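Long-range contacts in aldose 1-epimerase (Escherichia coli, PDB 3NRE), which probably interconverts the alpha and beta anomers of aldose sugars, as galactose mutarotases do: residues L7-L12 / S98-C103; R57-R62 / D262-E267; F63-R68 / T141-T146. All blocks are in the same frame, centred on the assembly; numbering follows the deposited sequence. Where two conformers were deposited one is given.

Along the chain the segments come in the order 7-12, 57-62, 63-68, 98-103, 141-146 and 262-267. Interaction 1 stands apart, its centre about 38 Å from that of interaction 2 and about 37 Å from that of interaction 3; it joins the outer strand 4-9 of a small antiparallel sheet to the turn between strands 93-97 and 101-109 of the nine-stranded sheet. Interactions 2 and 3 are neighbours, with centres about 9 Å apart. Residues 57-62 run straight into 63-68, and Phe-63 packs on His-263. Together they anchor the hairpin of strands 62-65 and 68-71 to strand 142-153 and the loop before strand 272-274, so separate parts of the galactose mutarotase beta-sandwich are secured.

Interaction 1: residues L7-L12 / S98-C103; sequences LSHGSL and SDDSLC
Leu-7 crosses to segment 98-103 with its CG anti to the carbonyl carbon and beside the backbone N (chi1 -58°), and its two methyls spread from there over the bend in the opposing backbone. CD2 presses on two carbonyl oxygens, lying 3.2 Å from Ser-98 O and 3.4 Å from Ser-101 O, while CD1 rests against the peptide of Asp-100. CD2 also meets Leu-102 CB at 4.2 Å, and Leu-123 and His-97 pack on Leu-7 as well.

Asp-99 supplies the acceptor for the polar half of the contact. The bond from Ser-8 N to Asp-99 O measures 2.9 Å and is nearly straight, with 163° at the hydrogen. Leu-7 CA approaches the same Asp-99 O at 3.3 Å in a CA-H...O contact. A water gives a hydrogen to this carbonyl as well and is hydrogen-bonded to Ser-8 OG at 2.6 Å, bridging the serine hydroxyl to the turn. The turn itself is braced from within by a backbone hydrogen bond from Ser-98 N to Ser-101 O, joined in the conformer given by one between the hydroxyls of Ser-98 and Ser-101.

Next to these bonds the side chains of His-9 and Asp-100 lie alongside each other and point the same way. Ring and carboxylate planes are only 1° apart, and OD2 of Asp-100 lies at the ring edge, 3.7 Å from His-9 ND1. The end of strand 4-9 is thus fastened to the turn between strands 93-97 and 101-109. A single carbonyl takes hydrogens from both an amide and a water, and the nearby carboxylate would probably favour a positive charge on His-9.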
ATOM      1  N   LEU A   7       2.903  -8.766 -17.888  1.00 22.73           N
ATOM      2  CA  LEU A   7       1.753  -8.276 -18.693  1.00 24.35           C
ATOM      3  C   LEU A   7       2.233  -7.136 -19.513  1.00 25.67           C
ATOM      4  O   LEU A   7       3.081  -6.392 -19.102  1.00 23.65           O
ATOM      5  CB  LEU A   7       0.666  -7.698 -17.788  1.00 27.80           C
ATOM      6  CG  LEU A   7       0.053  -8.562 -16.722  1.00 25.61           C
ATOM      7  CD1 LEU A   7      -1.156  -7.822 -16.167  1.00 27.32           C
ATOM      8  CD2 LEU A   7      -0.319  -9.885 -17.365  1.00 31.74           C
ATOM      9  N   SER A   8       1.612  -6.907 -20.663  1.00 28.28           N
ATOM     10  CA  SER A   8       1.931  -5.735 -21.410  1.00 31.02           C
ATOM     11  C   SER A   8       0.751  -5.282 -22.267  1.00 32.31           C
ATOM     12  O   SER A   8      -0.109  -6.075 -22.624  1.00 34.29           O
ATOM     13  CB  SER A   8       3.167  -5.959 -22.277  1.00 30.60           C
ATOM     14  OG  SER A   8       3.002  -6.999 -23.222  1.00 35.43           O
ATOM     15  N   HIS A   9       0.730  -3.983 -22.533  1.00 33.24           N
ATOM     16  CA  HIS A   9      -0.207  -3.406 -23.490  1.00 31.94           C
ATOM     17  C   HIS A   9       0.430  -2.149 -24.019  1.00 32.84           C
ATOM     18  O   HIS A   9       0.728  -1.231 -23.249  1.00 33.74           O
ATOM     19  CB  HIS A   9      -1.513  -3.058 -22.800  1.00 31.67           C
ATOM     20  CG  HIS A   9      -2.683  -2.887 -23.718  1.00 40.77           C
ATOM     21  ND1 HIS A   9      -3.782  -3.718 -23.681  1.00 46.08           N
ATOM     22  CD2 HIS A   9      -2.954  -1.946 -24.656  1.00 45.80           C
ATOM     23  CE1 HIS A   9      -4.661  -3.327 -24.592  1.00 49.63           C
ATOM     24  NE2 HIS A   9      -4.182  -2.255 -25.198  1.00 49.21           N
ATOM     25  N   GLY A  10       0.576  -2.072 -25.340  1.00 35.96           N
ATOM     26  CA  GLY A  10       1.200  -0.911 -25.941  1.00 39.28           C
ATOM     27  C   GLY A  10       2.631  -0.812 -25.418  1.00 37.71           C
ATOM     28  O   GLY A  10       3.377  -1.773 -25.460  1.00 38.34           O
ATOM     29  N   SER A  11       2.978   0.341 -24.857  1.00 38.26           N
ATOM     30  CA  SER A  11       4.327   0.602 -24.356  0.50 35.77           C
ATOM     31  C   SER A  11       4.423   0.299 -22.857  1.00 32.98           C
ATOM     32  O   SER A  11       5.497   0.436 -22.259  1.00 30.26           O
ATOM     33  CB  SER A  11       4.736   2.062 -24.646  0.50 37.30           C
ATOM     34  OG  SER A  11       3.983   3.004 -23.881  0.50 40.81           O
ATOM     35  N   LEU A  12       3.303  -0.092 -22.258  1.00 28.62           N
ATOM     36  CA  LEU A  12       3.291  -0.389 -20.786  1.00 27.53           C
ATOM     37  C   LEU A  12       3.586  -1.839 -20.509  1.00 28.50           C
ATOM     38  O   LEU A  12       3.072  -2.714 -21.184  1.00 28.10           O
ATOM     39  CB  LEU A  12       1.940  -0.120 -20.144  1.00 30.75           C
ATOM     40  CG  LEU A  12       1.486   1.320 -19.993  1.00 33.76           C
ATOM     41  CD1 LEU A  12       0.163   1.311 -19.182  1.00 31.40           C
ATOM     42  CD2 LEU A  12       2.537   2.187 -19.333  1.00 39.89           C
ATOM     43  N   SER A  98      -3.138 -13.665 -18.734  1.00 30.15           N
ATOM     44  CA  SER A  98      -3.268 -13.394 -20.150  0.60 31.74           C
ATOM     45  C   SER A  98      -2.305 -12.285 -20.515  1.00 31.41           C
ATOM     46  O   SER A  98      -1.542 -11.824 -19.667  1.00 31.53           O
ATOM     47  CB  SER A  98      -4.710 -12.982 -20.489  0.60 34.31           C
ATOM     48  OG  SER A  98      -4.925 -11.619 -20.184  0.60 32.68           O
ATOM     49  N   ASP A  99      -2.326 -11.850 -21.764  1.00 31.05           N
ATOM     50  CA  ASP A  99      -1.402 -10.811 -22.176  1.00 34.76           C
ATOM     51  C   ASP A  99      -1.480  -9.519 -21.355  1.00 33.70           C
ATOM     52  O   ASP A  99      -0.447  -8.925 -21.094  1.00 32.65           O
ATOM     53  CB  ASP A  99      -1.541 -10.513 -23.675  1.00 38.10           C
ATOM     54  CG  ASP A  99      -0.986 -11.642 -24.541  1.00 47.75           C
ATOM     55  OD1 ASP A  99      -0.226 -12.517 -24.019  1.00 47.68           O
ATOM     56  OD2 ASP A  99      -1.301 -11.632 -25.746  1.00 45.22           O
ATOM     57  N   ASP A 100      -2.675  -9.124 -20.926  1.00 33.52           N
ATOM     58  CA  ASP A 100      -2.862  -7.849 -20.222  1.00 33.14           C
ATOM     59  C   ASP A 100      -3.596  -7.992 -18.884  1.00 32.61           C
ATOM     60  O   ASP A 100      -4.020  -6.983 -18.319  1.00 32.23           O
ATOM     61  CB  ASP A 100      -3.609  -6.851 -21.135  1.00 36.39           C
ATOM     62  CG  ASP A 100      -4.993  -7.363 -21.583  1.00 41.24           C
ATOM     63  OD1 ASP A 100      -5.479  -8.390 -21.053  1.00 42.40           O
ATOM     64  OD2 ASP A 100      -5.598  -6.747 -22.497  1.00 48.14           O
ATOM     65  N   SER A 101      -3.747  -9.223 -18.380  1.00 29.68           N
ATOM     66  CA  SER A 101      -4.339  -9.466 -17.060  1.00 31.93           C
ATOM     67  C   SER A 101      -3.725 -10.650 -16.290  1.00 30.20           C
ATOM     68  O   SER A 101      -3.185 -11.616 -16.861  1.00 29.58           O
ATOM     69  CB  SER A 101      -5.856  -9.681 -17.185  1.00 36.47           C
ATOM     70  OG  SER A 101      -6.116 -10.982 -17.677  1.00 44.15           O
ATOM     71  N   LEU A 102      -3.799 -10.542 -14.966  1.00 27.64           N
ATOM     72  CA  LEU A 102      -3.271 -11.538 -14.061  1.00 26.08           C
ATOM     73  C   LEU A 102      -4.150 -11.543 -12.809  1.00 26.28           C
ATOM     74  O   LEU A 102      -4.607 -10.490 -12.359  1.00 28.91           O
ATOM     75  CB  LEU A 102      -1.818 -11.159 -13.654  1.00 24.28           C
ATOM     76  CG  LEU A 102      -1.122 -12.120 -12.685  1.00 24.99           C
ATOM     77  CD1 LEU A 102      -0.699 -13.410 -13.376  1.00 26.88           C
ATOM     78  CD2 LEU A 102       0.089 -11.446 -12.067  1.00 23.43           C
ATOM     79  N   CYS A 103      -4.382 -12.731 -12.265  1.00 22.04           N
ATOM     80  CA  CYS A 103      -5.025 -12.911 -10.978  1.00 24.80           C
ATOM     81  C   CYS A 103      -4.271 -13.945 -10.126  1.00 25.55           C
ATOM     82  O   CYS A 103      -3.945 -15.048 -10.572  1.00 23.96           O
ATOM     83  CB  CYS A 103      -6.482 -13.348 -11.171  1.00 25.49           C
ATOM     84  SG  CYS A 103      -7.357 -13.381  -9.581  1.00 33.27           S
TER
HETATM   85  O   HOH W   1       1.939  -9.258 -22.690  1.00 41.98           O

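Interaction 2: residues R57-R62 / D262-E267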
ATOM      1  N   ARG A  57       0.243  -0.862  11.468  1.00 20.15           N
ATOM      2  CA  ARG A  57       0.451  -1.523  12.745  1.00 18.43           C
ATOM      3  C   ARG A  57      -0.740  -1.274  13.669  1.00 20.15           C
ATOM      4  O   ARG A  57      -1.412  -0.249  13.517  1.00 21.14           O
ATOM      5  CB  ARG A  57       1.652  -0.861  13.419  1.00 19.14           C
ATOM      6  CG  ARG A  57       2.965  -0.931  12.608  1.00 16.66           C
ATOM      7  CD  ARG A  57       4.064  -0.112  13.174  1.00 19.91           C
ATOM      8  NE  ARG A  57       5.295  -0.256  12.352  1.00 19.92           N
ATOM      9  CZ  ARG A  57       5.548   0.390  11.220  1.00 20.92           C
ATOM     10  NH1 ARG A  57       4.692   1.290  10.749  1.00 22.72           N
ATOM     11  NH2 ARG A  57       6.688   0.116  10.569  1.00 22.75           N
ATOM     12  N   VAL A  58      -0.958  -2.181  14.630  1.00 20.25           N
ATOM     13  CA  VAL A  58      -1.955  -1.992  15.694  1.00 18.93           C
ATOM     14  C   VAL A  58      -1.149  -1.805  16.990  1.00 20.68           C
ATOM     15  O   VAL A  58      -0.479  -2.740  17.436  1.00 20.77           O
ATOM     16  CB  VAL A  58      -2.862  -3.164  15.840  1.00 20.63           C
ATOM     17  CG1 VAL A  58      -3.906  -2.883  16.975  1.00 23.36           C
ATOM     18  CG2 VAL A  58      -3.565  -3.539  14.484  1.00 23.45           C
ATOM     19  N   SER A  59      -1.151  -0.578  17.527  1.00 18.64           N
ATOM     20  CA  SER A  59      -0.257  -0.295  18.666  1.00 19.90           C
ATOM     21  C   SER A  59      -0.533  -1.219  19.814  1.00 20.96           C
ATOM     22  O   SER A  59      -1.700  -1.443  20.212  1.00 22.08           O
ATOM     23  CB  SER A  59      -0.241   1.178  19.040  1.00 22.18           C
ATOM     24  OG  SER A  59      -1.524   1.570  19.392  1.00 26.29           O
ATOM     25  N   GLY A  60       0.550  -1.800  20.331  1.00 20.18           N
ATOM     26  CA  GLY A  60       0.474  -2.775  21.408  1.00 21.14           C
ATOM     27  C   GLY A  60       0.286  -4.223  20.970  1.00 22.14           C
ATOM     28  O   GLY A  60       0.312  -5.121  21.799  1.00 21.61           O
ATOM     29  N   ASN A  61       0.113  -4.437  19.672  1.00 21.09           N
ATOM     30  CA  ASN A  61      -0.123  -5.776  19.092  1.00 21.09           C
ATOM     31  C   ASN A  61      -1.325  -6.448  19.756  1.00 23.64           C
ATOM     32  O   ASN A  61      -1.327  -7.643  20.011  1.00 22.28           O
ATOM     33  CB  ASN A  61       1.108  -6.666  19.240  1.00 20.63           C
ATOM     34  CG  ASN A  61       2.190  -6.372  18.240  1.00 22.21           C
ATOM     35  OD1 ASN A  61       1.913  -5.995  17.093  1.00 20.96           O
ATOM     36  ND2 ASN A  61       3.443  -6.597  18.657  1.00 22.37           N
ATOM     37  N   ARG A  62      -2.343  -5.647  20.038  1.00 22.48           N
ATOM     38  CA  ARG A  62      -3.596  -6.162  20.586  1.00 22.77           C
ATOM     39  C   ARG A  62      -4.764  -5.243  20.292  1.00 23.25           C
ATOM     40  O   ARG A  62      -4.587  -4.051  19.969  1.00 22.93           O
ATOM     41  CB  ARG A  62      -3.472  -6.468  22.087  1.00 26.94           C
ATOM     42  CG  ARG A  62      -2.818  -5.411  22.958  1.00 28.01           C
ATOM     43  CD  ARG A  62      -3.630  -4.187  23.144  1.00 28.26           C
ATOM     44  NE  ARG A  62      -5.015  -4.456  23.590  1.00 28.45           N
ATOM     45  CZ  ARG A  62      -5.990  -3.554  23.537  1.00 26.19           C
ATOM     46  NH1 ARG A  62      -5.732  -2.288  23.183  1.00 26.13           N
ATOM     47  NH2 ARG A  62      -7.219  -3.906  23.859  1.00 26.32           N
ATOM     48  N   ASP A 262      -7.137   2.145  13.619  1.00 22.54           N
ATOM     49  CA  ASP A 262      -8.595   2.110  13.634  1.00 22.95           C
ATOM     50  C   ASP A 262      -9.085   0.940  14.481  1.00 24.80           C
ATOM     51  O   ASP A 262     -10.195   0.960  14.986  1.00 26.93           O
ATOM     52  CB  ASP A 262      -9.175   2.011  12.227  1.00 25.87           C
ATOM     53  CG  ASP A 262      -9.607   3.358  11.646  1.00 29.14           C
ATOM     54  OD1 ASP A 262      -9.670   4.386  12.356  1.00 28.74           O
ATOM     55  OD2 ASP A 262      -9.979   3.341  10.448  1.00 28.35           O
ATOM     56  N   HIS A 263      -8.249  -0.076  14.676  1.00 24.27           N
ATOM     57  CA  HIS A 263      -8.649  -1.191  15.548  1.00 23.62           C
ATOM     58  C   HIS A 263      -9.005  -0.717  16.985  1.00 23.76           C
ATOM     59  O   HIS A 263      -9.687  -1.421  17.719  1.00 26.43           O
ATOM     60  CB  HIS A 263      -7.537  -2.226  15.667  1.00 25.34           C
ATOM     61  CG  HIS A 263      -7.444  -3.158  14.513  1.00 21.62           C
ATOM     62  ND1 HIS A 263      -6.837  -2.820  13.328  1.00 24.61           N
ATOM     63  CD2 HIS A 263      -7.837  -4.449  14.382  1.00 24.89           C
ATOM     64  CE1 HIS A 263      -6.861  -3.853  12.514  1.00 24.75           C
ATOM     65  NE2 HIS A 263      -7.447  -4.860  13.130  1.00 26.39           N
ATOM     66  N   HIS A 264      -8.493   0.458  17.354  1.00 25.72           N
ATOM     67  CA  HIS A 264      -8.729   1.058  18.672  0.50 25.99           C
ATOM     68  C   HIS A 264      -9.864   2.079  18.736  1.00 27.89           C
ATOM     69  O   HIS A 264     -10.201   2.561  19.817  1.00 30.30           O
ATOM     70  CB  HIS A 264      -7.460   1.746  19.173  0.50 25.30           C
ATOM     71  CG  HIS A 264      -6.314   0.805  19.360  0.50 22.84           C
ATOM     72  ND1 HIS A 264      -5.007   1.167  19.107  0.50 26.11           N
ATOM     73  CD2 HIS A 264      -6.283  -0.488  19.751  0.50 23.57           C
ATOM     74  CE1 HIS A 264      -4.221   0.128  19.341  0.50 23.62           C
ATOM     75  NE2 HIS A 264      -4.971  -0.886  19.728  0.50 27.15           N
ATOM     76  N   ARG A 265     -10.460   2.407  17.597  1.00 28.31           N
ATOM     77  CA  ARG A 265     -11.511   3.445  17.540  1.00 30.27           C
ATOM     78  C   ARG A 265     -12.895   2.790  17.632  1.00 30.29           C
ATOM     79  O   ARG A 265     -13.015   1.582  17.418  1.00 31.66           O
ATOM     80  CB  ARG A 265     -11.400   4.226  16.231  1.00 31.77           C
ATOM     81  CG  ARG A 265     -10.208   5.053  16.142  1.00 32.02           C
ATOM     82  CD  ARG A 265     -10.217   6.106  15.066  1.00 38.55           C
ATOM     83  NE  ARG A 265      -8.938   6.811  15.204  1.00 41.11           N
ATOM     84  CZ  ARG A 265      -7.799   6.444  14.618  1.00 35.83           C
ATOM     85  NH1 ARG A 265      -7.763   5.413  13.805  1.00 31.01           N
ATOM     86  NH2 ARG A 265      -6.680   7.116  14.858  1.00 44.23           N
ATOM     87  N   PRO A 266     -13.945   3.579  17.940  1.00 36.95           N
ATOM     88  CA  PRO A 266     -15.253   2.916  18.021  1.00 38.85           C
ATOM     89  C   PRO A 266     -15.700   2.233  16.719  1.00 38.64           C
ATOM     90  O   PRO A 266     -15.501   2.769  15.597  1.00 38.70           O
ATOM     91  CB  PRO A 266     -16.223   4.052  18.386  1.00 41.10           C
ATOM     92  CG  PRO A 266     -15.354   5.107  19.037  1.00 42.40           C
ATOM     93  CD  PRO A 266     -13.992   4.988  18.386  1.00 39.34           C
ATOM     94  N   GLU A 267     -16.244   1.032  16.905  1.00 38.16           N
ATOM     95  CA  GLU A 267     -16.704   0.167  15.850  1.00 39.83           C
ATOM     96  C   GLU A 267     -15.643  -0.016  14.769  1.00 39.14           C
ATOM     97  O   GLU A 267     -15.956  -0.275  13.624  1.00 37.21           O
ATOM     98  CB  GLU A 267     -18.035   0.694  15.268  1.00 45.53           C
ATOM     99  CG  GLU A 267     -19.185   0.721  16.250  1.00 43.22           C
TER
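The imidazole of His-263 carries Val-58 CG2 over one face, 3.8 Å from the ring centroid and displaced toward the rim near ND1. Its NE2 is hydrogen-bonded to Tyr-113 OH, and Phe-63 meets it in an edge-to-face ring pair. The neighbouring ring of His-264, in the conformer given, is approached at its edge. There NE2 donates to Arg-62 O at 3.2 Å, with 157° at the hydrogen and the acceptor close to the ring plane, and Ser-59 OG, hydrogen-bonded to Asp-261, lies near the plane beside CE1. The Arg-62 guanidinium is almost parallel to the His-264 ring, 5° between planes, with Arg-62 NH1 3.8 Å from His-264 NE2. Val-58 CG1 also touches this ring, 3.6 Å from His-264 NE2. An alanine in place of Val-58 would probably open a gap between the two histidines and the 57-62 loop, leaving that face of His-263 without its methyl. One directional bond, with the hydrogen on His-264 NE2, and apolar cover from a valine thus tie the loop between strands 48-51 and 62-65 to the 3-10 segment 262-264, before strand 272-274, while the Arg-62 charge is probably offset by its NH2 salt bridge to Glu-69.

Interaction 3: residues F63-R68 / T141-T146; sequences FVWQGR and TLPFGT
Trp-65 offers a flat indole face to the ridge formed by Leu-142 and Pro-143. Its CG stands anti to the backbone N (chi1 -176°), and the ring lies against the proline ring, the two side chains sliding past each other in opposite directions. Pro-143 CD is the main bump: it sits 3.8 Å from the centroid of the five-membered ring and 15° off the normal, a CH-pi contact. Further along the indole, Pro-143 CG reaches Trp-65 CE3 at 3.8 Å and Pro-143 CB reaches Trp-65 CZ3 at 3.9 Å. Leu-142 CA lies over the same face, and Gln-66 CG lies over the opposite one, toward the rim, sandwiching the indole.

The hollow between Trp-65 and Phe-63 is filled by a leucine methyl. Leu-142 CD2 meets Trp-65 CD1 at 4.2 Å and comes to the edge of the other ring at Phe-63 CE2, 4.3 Å away. Pro-143 CD also touches CE2 of Phe-63, more loosely. At the pyrrole end Thr-141 O approaches Trp-65 CD1 at 3.1 Å, and Thr-141 CG2 packs against Trp-65 NE1 and Gln-66 NE2, the threonine and glutamine side chains crossing at a slant. A water binds Thr-141 and Gln-66, giving hydrogens to Thr-141 O at 2.7 Å and to Gln-66 OE1.

Strands 63-65 and 142-144 run at 112° to each other, so they are not sheet partners; the side chains of 63-66 pack on both side chains and backbone of 141-143. Trp-65 ends its strand at the type I' turn that leads into strand 68-71, whose Tyr-70 touches both Trp-65 and Leu-142. Strand 142-153 in turn pairs with strand 272-274, whose Ala-273 contacts both Trp-65 and Thr-141.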
ATOM      1  N   PHE A  63      -5.967  -5.790  20.398  1.00 24.30           N
ATOM      2  CA  PHE A  63      -7.175  -5.029  20.191  1.00 25.42           C
ATOM      3  C   PHE A  63      -8.362  -5.815  20.734  1.00 26.63           C
ATOM      4  O   PHE A  63      -8.269  -7.002  20.935  1.00 26.94           O
ATOM      5  CB  PHE A  63      -7.357  -4.645  18.688  1.00 25.14           C
ATOM      6  CG  PHE A  63      -7.610  -5.801  17.768  1.00 24.68           C
ATOM      7  CD1 PHE A  63      -6.572  -6.491  17.174  1.00 25.50           C
ATOM      8  CD2 PHE A  63      -8.927  -6.187  17.468  1.00 27.52           C
ATOM      9  CE1 PHE A  63      -6.818  -7.548  16.320  1.00 26.47           C
ATOM     10  CE2 PHE A  63      -9.166  -7.254  16.609  1.00 28.69           C
ATOM     11  CZ  PHE A  63      -8.111  -7.936  16.050  1.00 28.43           C
ATOM     12  N   VAL A  64      -9.430  -5.098  21.009  1.00 29.30           N
ATOM     13  CA  VAL A  64     -10.688  -5.702  21.445  1.00 30.12           C
ATOM     14  C   VAL A  64     -11.661  -5.588  20.289  1.00 32.17           C
ATOM     15  O   VAL A  64     -11.800  -4.527  19.688  1.00 33.07           O
ATOM     16  CB  VAL A  64     -11.298  -4.978  22.625  1.00 34.37           C
ATOM     17  CG1 VAL A  64     -12.659  -5.645  22.973  1.00 37.71           C
ATOM     18  CG2 VAL A  64     -10.391  -5.029  23.841  1.00 37.38           C
ATOM     19  N   TRP A  65     -12.325  -6.686  19.981  1.00 35.60           N
ATOM     20  CA  TRP A  65     -13.404  -6.672  18.989  1.00 35.62           C
ATOM     21  C   TRP A  65     -14.583  -7.480  19.502  1.00 38.04           C
ATOM     22  O   TRP A  65     -14.439  -8.652  19.860  1.00 38.58           O
ATOM     23  CB  TRP A  65     -12.905  -7.196  17.650  1.00 32.71           C
ATOM     24  CG  TRP A  65     -13.958  -7.107  16.587  1.00 33.04           C
ATOM     25  CD1 TRP A  65     -14.737  -8.117  16.121  1.00 40.14           C
ATOM     26  CD2 TRP A  65     -14.401  -5.912  15.930  1.00 33.32           C
ATOM     27  NE1 TRP A  65     -15.636  -7.633  15.188  1.00 40.35           N
ATOM     28  CE2 TRP A  65     -15.451  -6.283  15.055  1.00 40.66           C
ATOM     29  CE3 TRP A  65     -14.013  -4.568  15.995  1.00 40.24           C
ATOM     30  CZ2 TRP A  65     -16.112  -5.356  14.238  1.00 48.81           C
ATOM     31  CZ3 TRP A  65     -14.681  -3.640  15.179  1.00 45.85           C
ATOM     32  CH2 TRP A  65     -15.711  -4.039  14.321  1.00 48.50           C
ATOM     33  N   GLN A  66     -15.745  -6.829  19.536  1.00 41.80           N
ATOM     34  CA  GLN A  66     -16.990  -7.434  20.030  1.00 46.39           C
ATOM     35  C   GLN A  66     -16.780  -8.158  21.367  1.00 48.16           C
ATOM     36  O   GLN A  66     -17.137  -9.334  21.547  1.00 50.41           O
ATOM     37  CB  GLN A  66     -17.652  -8.324  18.944  1.00 49.98           C
ATOM     38  CG  GLN A  66     -18.443  -7.498  17.889  1.00 54.08           C
ATOM     39  CD  GLN A  66     -18.759  -8.254  16.585  1.00 57.79           C
ATOM     40  OE1 GLN A  66     -18.999  -9.461  16.594  1.00 62.44           O
ATOM     41  NE2 GLN A  66     -18.755  -7.531  15.460  1.00 51.81           N
ATOM     42  N   GLY A  67     -16.177  -7.431  22.298  1.00 45.55           N
ATOM     43  CA  GLY A  67     -15.891  -7.939  23.623  1.00 48.02           C
ATOM     44  C   GLY A  67     -14.787  -8.969  23.816  1.00 45.53           C
ATOM     45  O   GLY A  67     -14.648  -9.501  24.919  1.00 51.19           O
ATOM     46  N   ARG A  68     -13.957  -9.223  22.809  1.00 43.15           N
ATOM     47  CA  ARG A  68     -12.917 -10.250  22.954  1.00 42.34           C
ATOM     48  C   ARG A  68     -11.537  -9.659  22.640  1.00 38.09           C
ATOM     49  O   ARG A  68     -11.412  -8.853  21.706  1.00 36.02           O
ATOM     50  CB  ARG A  68     -13.219 -11.463  22.078  1.00 45.73           C
ATOM     51  CG  ARG A  68     -12.069 -12.465  21.967  1.00 49.05           C
ATOM     52  CD  ARG A  68     -12.559 -13.830  21.447  1.00 60.99           C
ATOM     53  NE  ARG A  68     -11.464 -14.647  20.925  1.00 54.93           N
ATOM     54  CZ  ARG A  68     -11.617 -15.692  20.112  1.00 63.51           C
ATOM     55  NH1 ARG A  68     -12.828 -16.074  19.714  1.00 64.18           N
ATOM     56  NH2 ARG A  68     -10.547 -16.359  19.677  1.00 60.75           N
ATOM     57  N   THR A 141     -16.636 -12.751  13.271  1.00 38.31           N
ATOM     58  CA  THR A 141     -16.548 -11.455  12.593  1.00 37.41           C
ATOM     59  C   THR A 141     -15.326 -10.651  13.080  1.00 37.08           C
ATOM     60  O   THR A 141     -15.128 -10.569  14.284  1.00 36.14           O
ATOM     61  CB  THR A 141     -17.789 -10.638  12.929  1.00 38.19           C
ATOM     62  OG1 THR A 141     -18.930 -11.356  12.484  1.00 44.30           O
ATOM     63  CG2 THR A 141     -17.742  -9.245  12.274  1.00 39.08           C
ATOM     64  N   LEU A 142     -14.519 -10.109  12.140  1.00 33.94           N
ATOM     65  CA  LEU A 142     -13.348  -9.243  12.449  1.00 31.92           C
ATOM     66  C   LEU A 142     -13.332  -8.043  11.525  1.00 31.31           C
ATOM     67  O   LEU A 142     -14.014  -8.058  10.489  1.00 32.72           O
ATOM     68  CB  LEU A 142     -12.050 -10.018  12.318  1.00 28.46           C
ATOM     69  CG  LEU A 142     -11.744 -11.059  13.401  1.00 30.96           C
ATOM     70  CD1 LEU A 142     -10.538 -11.919  13.047  1.00 32.18           C
ATOM     71  CD2 LEU A 142     -11.496 -10.387  14.751  1.00 31.86           C
ATOM     72  N   PRO A 143     -12.620  -6.973  11.902  1.00 28.46           N
ATOM     73  CA  PRO A 143     -12.579  -5.772  11.072  1.00 30.24           C
ATOM     74  C   PRO A 143     -11.408  -5.799  10.081  1.00 28.01           C
ATOM     75  O   PRO A 143     -10.257  -6.067  10.468  1.00 28.05           O
ATOM     76  CB  PRO A 143     -12.455  -4.647  12.122  1.00 31.15           C
ATOM     77  CG  PRO A 143     -11.578  -5.232  13.159  1.00 30.39           C
ATOM     78  CD  PRO A 143     -12.066  -6.702  13.245  1.00 27.57           C
ATOM     79  N   PHE A 144     -11.736  -5.565   8.807  1.00 25.87           N
ATOM     80  CA  PHE A 144     -10.828  -5.716   7.699  1.00 25.92           C
ATOM     81  C   PHE A 144     -10.534  -4.410   6.986  1.00 27.55           C
ATOM     82  O   PHE A 144     -11.338  -3.470   6.926  1.00 28.26           O
ATOM     83  CB  PHE A 144     -11.377  -6.712   6.663  1.00 29.36           C
ATOM     84  CG  PHE A 144     -11.243  -8.195   7.051  1.00 26.06           C
ATOM     85  CD1 PHE A 144     -12.089  -8.755   7.974  1.00 28.98           C
ATOM     86  CD2 PHE A 144     -10.354  -9.044   6.395  1.00 27.64           C
ATOM     87  CE1 PHE A 144     -11.983 -10.080   8.317  1.00 24.53           C
ATOM     88  CE2 PHE A 144     -10.268 -10.414   6.737  1.00 26.48           C
ATOM     89  CZ  PHE A 144     -11.103 -10.922   7.658  1.00 29.61           C
ATOM     90  N   GLY A 145      -9.370  -4.395   6.384  1.00 24.73           N
ATOM     91  CA  GLY A 145      -9.026  -3.319   5.467  1.00 26.37           C
ATOM     92  C   GLY A 145      -8.074  -3.832   4.385  1.00 25.59           C
ATOM     93  O   GLY A 145      -7.552  -4.917   4.479  1.00 25.72           O
ATOM     94  N   THR A 146      -7.867  -2.986   3.393  1.00 26.65           N
ATOM     95  CA  THR A 146      -6.969  -3.256   2.262  1.00 24.67           C
ATOM     96  C   THR A 146      -6.230  -1.999   1.862  1.00 29.17           C
ATOM     97  O   THR A 146      -6.607  -0.843   2.211  1.00 26.39           O
ATOM     98  CB  THR A 146      -7.774  -3.768   1.030  1.00 31.22           C
ATOM     99  OG1 THR A 146      -8.886  -2.890   0.810  1.00 34.84           O
ATOM    100  CG2 THR A 146      -8.274  -5.150   1.272  1.00 29.97           C
TER
HETATM  101  O   HOH W   2     -16.307 -11.112  16.656  1.00 40.17           O